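Long-range contact in acyl-coenzyme A oxidase 3 (Yarrowia lipolytica, PDB 5YS9), which uses FAD and molecular oxygen to oxidise acyl-CoA to trans-2-enoyl-CoA, releasing hydrogen peroxide, in peroxisomal fatty acid beta-oxidation: residues V226-V231 against N275-Y280. Residues are numbered along the deposited sequence; the frame is centred on the assembly and turned at random.
Sequences VKIFVV and NMLMKY
Met276 runs alongside the ring of Phe229, the two side chains pointing the same way. With CG anti to the backbone N (chi1 175°) and the chain extended beyond it, Met276 passes CB 3.5 Å from Phe229 CD2 and brings SD to 4.8 Å from the centroid of the Phe229 ring, an oblique Met-aromatic contact. Its CE methyl finishes beside Lys227 CG. Phe187 meets the same ring edge-to-face. On the other side of the backbone, Leu277 forks between two branched residues, crossing both obliquely: its CD1 lies 4.0 Å from Ile228 CG2, its CD2 4.1 Å from Val230 CG2. Ile133 and Ser136 of helix 116-136 also touch Leu277.

This is the middle beta domain of the acyl-CoA oxidase fold. Strand 222-232 pairs with strand 210-219 along one edge; along the other, the loop leaving strand 262-272 makes a single antiparallel bridge, with Phe229 and Met276 as a non-hydrogen-bonded pair. Two nearly straight bonds flank it. Leu277 N donates to Ile228 O (3.0 Å) in the carbonyl plane, whereas Val230 N reaches Asn275 O (2.9 Å) from well above that carbonyl's plane. Farther along, the backbones have parted enough for a water, which accepts from Ile228 N and donates to Leu277 O at 2.9 Å. The side chain of Ile228 is about 10 Å from a bound FAD.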
ATOM      1  N   VAL A 226       2.336  35.576  -2.700  1.00 40.37           N
ATOM      2  CA  VAL A 226       3.507  34.759  -2.907  1.00 41.85           C
ATOM      3  C   VAL A 226       4.032  34.904  -4.336  1.00 41.21           C
ATOM      4  O   VAL A 226       3.272  34.751  -5.277  1.00 40.68           O
ATOM      5  CB  VAL A 226       3.166  33.278  -2.592  1.00 47.35           C
ATOM      6  CG1 VAL A 226       4.306  32.334  -2.978  1.00 50.73           C
ATOM      7  CG2 VAL A 226       2.783  33.120  -1.117  1.00 45.76           C
ATOM      8  N   LYS A 227       5.319  35.221  -4.492  1.00 40.10           N
ATOM      9  CA  LYS A 227       5.964  35.278  -5.812  1.00 39.29           C
ATOM     10  C   LYS A 227       7.237  34.499  -5.717  1.00 37.54           C
ATOM     11  O   LYS A 227       7.542  33.933  -4.680  1.00 38.43           O
ATOM     12  CB  LYS A 227       6.312  36.731  -6.211  1.00 46.10           C
ATOM     13  CG  LYS A 227       5.225  37.776  -5.990  1.00 47.66           C
ATOM     14  CD  LYS A 227       3.984  37.500  -6.819  1.00 47.30           C
ATOM     15  CE  LYS A 227       2.826  38.303  -6.257  1.00 48.31           C
ATOM     16  NZ  LYS A 227       1.557  38.023  -6.970  1.00 52.14           N
ATOM     17  N   ILE A 228       8.025  34.568  -6.774  1.00 39.68           N
ATOM     18  CA  ILE A 228       9.141  33.687  -6.995  1.00 41.72           C
ATOM     19  C   ILE A 228      10.393  34.530  -7.157  1.00 42.59           C
ATOM     20  O   ILE A 228      10.414  35.442  -8.004  1.00 43.09           O
ATOM     21  CB  ILE A 228       8.940  32.811  -8.270  1.00 39.52           C
ATOM     22  CG1 ILE A 228       7.538  32.219  -8.324  1.00 44.23           C
ATOM     23  CG2 ILE A 228       9.945  31.686  -8.284  1.00 42.20           C
ATOM     24  CD1 ILE A 228       7.271  31.300  -9.520  1.00 46.19           C
ATOM     25  N   PHE A 229      11.439  34.179  -6.386  1.00 42.11           N
ATOM     26  CA  PHE A 229      12.737  34.911  -6.364  1.00 40.06           C
ATOM     27  C   PHE A 229      13.888  33.914  -6.527  1.00 44.58           C
ATOM     28  O   PHE A 229      13.872  32.820  -5.913  1.00 45.37           O
ATOM     29  CB  PHE A 229      12.920  35.691  -5.028  1.00 38.04           C
ATOM     30  CG  PHE A 229      11.758  36.584  -4.686  1.00 38.56           C
ATOM     31  CD1 PHE A 229      10.589  36.053  -4.142  1.00 38.28           C
ATOM     32  CD2 PHE A 229      11.811  37.961  -4.929  1.00 41.27           C
ATOM     33  CE1 PHE A 229       9.495  36.858  -3.856  1.00 37.90           C
ATOM     34  CE2 PHE A 229      10.721  38.785  -4.625  1.00 40.44           C
ATOM     35  CZ  PHE A 229       9.561  38.228  -4.094  1.00 39.12           C
ATOM     36  N   VAL A 230      14.903  34.278  -7.315  1.00 45.61           N
ATOM     37  CA  VAL A 230      16.090  33.428  -7.436  1.00 42.02           C
ATOM     38  C   VAL A 230      17.010  33.801  -6.291  1.00 41.23           C
ATOM     39  O   VAL A 230      17.388  34.962  -6.154  1.00 40.20           O
ATOM     40  CB  VAL A 230      16.852  33.568  -8.784  1.00 41.55           C
ATOM     41  CG1 VAL A 230      17.919  32.488  -8.882  1.00 38.55           C
ATOM     42  CG2 VAL A 230      15.911  33.432  -9.959  1.00 42.36           C
ATOM     43  N   VAL A 231      17.378  32.814  -5.483  1.00 36.64           N
ATOM     44  CA  VAL A 231      18.314  33.039  -4.392  1.00 34.26           C
ATOM     45  C   VAL A 231      19.439  32.082  -4.548  1.00 32.00           C
ATOM     46  O   VAL A 231      19.244  30.866  -4.591  1.00 33.13           O
ATOM     47  CB  VAL A 231      17.678  32.767  -3.004  1.00 35.48           C
ATOM     48  CG1 VAL A 231      18.693  33.078  -1.890  1.00 31.72           C
ATOM     49  CG2 VAL A 231      16.362  33.523  -2.844  1.00 35.24           C
ATOM     50  N   ASN A 275      16.253  39.733  -9.098  1.00 39.75           N
ATOM     51  CA  ASN A 275      16.246  38.297  -8.913  1.00 40.76           C
ATOM     52  C   ASN A 275      14.851  37.787  -8.810  1.00 38.54           C
ATOM     53  O   ASN A 275      14.640  36.605  -9.011  1.00 37.13           O
ATOM     54  CB  ASN A 275      17.040  37.874  -7.680  1.00 41.56           C
ATOM     55  CG  ASN A 275      18.521  37.707  -7.948  1.00 40.45           C
ATOM     56  OD1 ASN A 275      19.196  36.974  -7.242  1.00 44.00           O
ATOM     57  ND2 ASN A 275      19.033  38.371  -8.958  1.00 42.74           N
ATOM     58  N   MET A 276      13.914  38.661  -8.461  1.00 39.28           N
ATOM     59  CA  MET A 276      12.496  38.349  -8.544  1.00 40.21           C
ATOM     60  C   MET A 276      12.152  38.142  -9.980  1.00 41.10           C
ATOM     61  O   MET A 276      12.494  38.971 -10.812  1.00 43.65           O
ATOM     62  CB  MET A 276      11.650  39.495  -8.038  1.00 40.74           C
ATOM     63  CG  MET A 276      10.148  39.264  -8.205  1.00 41.85           C
ATOM     64  SD  MET A 276       9.199  40.659  -7.546  1.00 41.73           S
ATOM     65  CE  MET A 276       7.563  40.237  -8.175  1.00 38.83           C
ATOM     66  N   LEU A 277      11.437  37.065 -10.270  1.00 43.78           N
ATOM     67  CA  LEU A 277      11.035  36.781 -11.656  1.00 48.58           C
ATOM     68  C   LEU A 277       9.796  37.614 -12.016  1.00 46.95           C
ATOM     69  O   LEU A 277       8.825  37.604 -11.291  1.00 48.16           O
ATOM     70  CB  LEU A 277      10.805  35.282 -11.839  1.00 47.51           C
ATOM     71  CG  LEU A 277      12.050  34.402 -11.642  1.00 50.76           C
ATOM     72  CD1 LEU A 277      11.613  32.956 -11.670  1.00 53.49           C
ATOM     73  CD2 LEU A 277      13.134  34.655 -12.676  1.00 49.51           C
ATOM     74  N   MET A 278       9.838  38.356 -13.119  1.00 51.35           N
ATOM     75  CA  MET A 278       8.851  39.444 -13.316  1.00 53.93           C
ATOM     76  C   MET A 278       8.021  39.449 -14.594  1.00 52.15           C
ATOM     77  O   MET A 278       7.457  40.477 -14.936  1.00 58.98           O
ATOM     78  CB  MET A 278       9.511  40.825 -13.126  1.00 50.26           C
ATOM     79  CG  MET A 278       9.835  41.198 -11.678  1.00 51.85           C
ATOM     80  SD  MET A 278      10.498  42.883 -11.627  1.00 48.06           S
ATOM     81  CE  MET A 278      11.490  42.955 -10.131  1.00 48.60           C
ATOM     82  N   LYS A 279       7.886  38.308 -15.259  1.00 53.61           N
ATOM     83  CA  LYS A 279       6.978  38.184 -16.417  1.00 55.71           C
ATOM     84  C   LYS A 279       5.537  38.634 -16.099  1.00 56.53           C
ATOM     85  O   LYS A 279       4.931  39.353 -16.882  1.00 61.79           O
ATOM     86  CB  LYS A 279       6.980  36.736 -16.956  1.00 54.45           C
ATOM     87  CG  LYS A 279       6.073  36.480 -18.161  1.00 55.84           C
ATOM     88  CD  LYS A 279       6.518  35.294 -19.011  1.00 57.64           C
ATOM     89  CE  LYS A 279       5.383  34.824 -19.915  1.00 65.68           C
ATOM     90  NZ  LYS A 279       5.837  34.393 -21.273  1.00 74.50           N
ATOM     91  N   TYR A 280       5.017  38.201 -14.951  1.00 56.75           N
ATOM     92  CA  TYR A 280       3.644  38.466 -14.551  1.00 55.06           C
ATOM     93  C   TYR A 280       3.523  39.594 -13.552  1.00 56.68           C
ATOM     94  O   TYR A 280       2.730  40.505 -13.762  1.00 65.35           O
ATOM     95  CB  TYR A 280       2.985  37.203 -14.019  1.00 51.25           C
ATOM     96  CG  TYR A 280       2.885  36.153 -15.081  1.00 59.37           C
ATOM     97  CD1 TYR A 280       2.163  36.398 -16.249  1.00 63.04           C
ATOM     98  CD2 TYR A 280       3.540  34.910 -14.956  1.00 69.01           C
ATOM     99  CE1 TYR A 280       2.076  35.454 -17.253  1.00 66.77           C
ATOM    100  CE2 TYR A 280       3.441  33.938 -15.956  1.00 66.80           C
ATOM    101  CZ  TYR A 280       2.704  34.225 -17.099  1.00 65.79           C
ATOM    102  OH  TYR A 280       2.586  33.329 -18.119  1.00 63.51           O
TER
HETATM  103  O   HOH W   1       7.221  36.176  -9.332  1.00 35.92           O